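Local coordinates for type IV pilus assembly protein PilF (Thermus thermophilus HB8, PDB 5OIU), which binds ATP and probably couples its hydrolysis to the assembly of type IV pili, as a hexameric AAA+ motor, at residues I16-L21 with A89-L94. Sequence-based numbering, arbitrary orientation.
Sequences IREAFL and AIDVDL
Phe-20 and Ile-90 lie alongside each other with their side chains running in opposing senses, ring carbon CD2 of Phe-20 lying 3.6 Å from CD1 of Ile-90 while the Ile-90 CG2 methyl sits beside CB and CG of Phe-20. With CG of Phe-20 anti to its backbone nitrogen (chi1 -180°), the ring reaches off the helix to the strand. There its other ortho carbon, CD1, lies 4.0 Å from CB of Val-92, and the amide nitrogen of Asp-91 stands over one ring face, 4.3 Å above the plane and displaced toward the rim. Phe-20 CE1 also comes within 3.7 Å of the Asp-91 carbonyl oxygen, so the ring packs against main chain as well as side chains. One turn back, Ile-16 sends its CD1 to within 4.0 Å of CD1 of Leu-94, the two chains crossing at a slant. At the solvent-facing side the CG of Arg-17 lies against CD1 of Ile-90, 3.5 Å away; the bend at chi3 (62°) then carries the guanidinium away from the strand.

The helix and strand axes are nearly perpendicular, at 87°, and approach to 9.0 Å, a separation bridged by side chains. Helix 6-22 thus lies across one face of the six-stranded antiparallel sheet. Val-92 and Leu-94, alternate residues of strand 90-101, which runs between strands 104-111 and 79-87, turn toward the helix and also touch Leu-111 of strand 104-111. The contact is therefore held mainly by apolar side chains, grading from buried Ile-16, Val-92 and Leu-94 to exposed Arg-17, with the ring also resting on peptide groups of the strand, while the Asp-93 carboxylate is salt-bridged to Arg-86 and to Arg-82, a residue of the ATP pocket.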
# COMPACT_ATOMS: atom_id res chain seq x y z
N ILE C 16 5.46 49.09 9.48
CA ILE C 16 4.47 48.45 10.33
C ILE C 16 3.84 49.47 11.28
O ILE C 16 2.62 49.52 11.42
CB ILE C 16 5.08 47.24 11.07
CG1 ILE C 16 5.79 46.32 10.06
CG2 ILE C 16 3.99 46.47 11.87
CD1 ILE C 16 6.10 44.91 10.57
N ARG C 17 4.65 50.30 11.89
CA ARG C 17 4.10 51.34 12.70
C ARG C 17 3.13 52.16 11.90
O ARG C 17 2.05 52.39 12.32
CB ARG C 17 5.17 52.21 13.33
CG ARG C 17 4.62 53.24 14.28
CD ARG C 17 5.68 54.00 15.04
NE ARG C 17 6.54 54.76 14.15
CZ ARG C 17 7.81 54.49 13.86
NH1 ARG C 17 8.44 53.45 14.38
NH2 ARG C 17 8.45 55.27 13.02
N GLU C 18 3.52 52.58 10.71
CA GLU C 18 2.66 53.44 9.90
C GLU C 18 1.39 52.72 9.45
O GLU C 18 0.28 53.28 9.54
CB GLU C 18 3.43 53.97 8.69
CG GLU C 18 4.15 55.29 8.93
CD GLU C 18 3.23 56.43 9.30
OE1 GLU C 18 2.00 56.29 9.10
OE2 GLU C 18 3.75 57.47 9.78
N ALA C 19 1.52 51.49 8.93
CA ALA C 19 0.34 50.70 8.57
C ALA C 19 -0.65 50.60 9.74
O ALA C 19 -1.85 50.85 9.57
CB ALA C 19 0.75 49.30 8.10
N PHE C 20 -0.14 50.26 10.93
CA PHE C 20 -1.02 50.13 12.10
C PHE C 20 -1.76 51.43 12.39
O PHE C 20 -2.99 51.43 12.56
CB PHE C 20 -0.21 49.68 13.31
CG PHE C 20 -1.03 49.51 14.55
CD1 PHE C 20 -1.92 48.45 14.67
CD2 PHE C 20 -0.94 50.43 15.60
CE1 PHE C 20 -2.69 48.28 15.81
CE2 PHE C 20 -1.71 50.27 16.76
CZ PHE C 20 -2.58 49.20 16.86
N LEU C 21 -1.04 52.56 12.48
CA LEU C 21 -1.72 53.84 12.69
C LEU C 21 -2.61 54.23 11.51
O LEU C 21 -3.67 54.84 11.71
CB LEU C 21 -0.70 54.94 12.94
CG LEU C 21 0.25 54.70 14.11
CD1 LEU C 21 1.45 55.63 13.99
CD2 LEU C 21 -0.47 54.88 15.45
N ALA C 89 3.11 50.59 22.04
CA ALA C 89 1.66 50.62 21.81
C ALA C 89 1.25 49.98 20.50
O ALA C 89 0.05 49.79 20.28
CB ALA C 89 1.16 52.06 21.82
N ILE C 90 2.20 49.66 19.63
CA ILE C 90 1.92 49.06 18.33
C ILE C 90 1.88 47.55 18.56
O ILE C 90 2.91 46.89 18.71
CB ILE C 90 2.97 49.46 17.29
CG1 ILE C 90 3.25 50.97 17.35
CG2 ILE C 90 2.51 49.09 15.89
CD1 ILE C 90 2.29 51.82 16.54
N ASP C 91 0.67 47.00 18.60
CA ASP C 91 0.45 45.58 18.84
C ASP C 91 -0.41 45.00 17.72
O ASP C 91 -1.61 45.26 17.66
CB ASP C 91 -0.23 45.38 20.19
CG ASP C 91 0.21 44.10 20.85
OD1 ASP C 91 1.30 44.12 21.48
OD2 ASP C 91 -0.51 43.09 20.72
N VAL C 92 0.19 44.19 16.86
CA VAL C 92 -0.57 43.66 15.73
C VAL C 92 0.04 42.35 15.27
O VAL C 92 1.26 42.19 15.27
CB VAL C 92 -0.64 44.70 14.59
CG1 VAL C 92 0.76 45.27 14.30
CG2 VAL C 92 -1.23 44.09 13.34
N ASP C 93 -0.83 41.41 14.88
CA ASP C 93 -0.44 40.16 14.24
C ASP C 93 -0.52 40.30 12.73
O ASP C 93 -1.56 40.69 12.18
CB ASP C 93 -1.35 39.02 14.68
CG ASP C 93 -0.75 38.19 15.79
OD1 ASP C 93 0.27 38.64 16.39
OD2 ASP C 93 -1.31 37.10 16.05
N LEU C 94 0.57 39.95 12.06
CA LEU C 94 0.68 40.05 10.61
C LEU C 94 0.77 38.67 9.99
O LEU C 94 1.59 37.85 10.39
CB LEU C 94 1.90 40.88 10.24
CG LEU C 94 1.95 42.26 10.88
CD1 LEU C 94 3.19 42.45 11.72
CD2 LEU C 94 1.89 43.29 9.78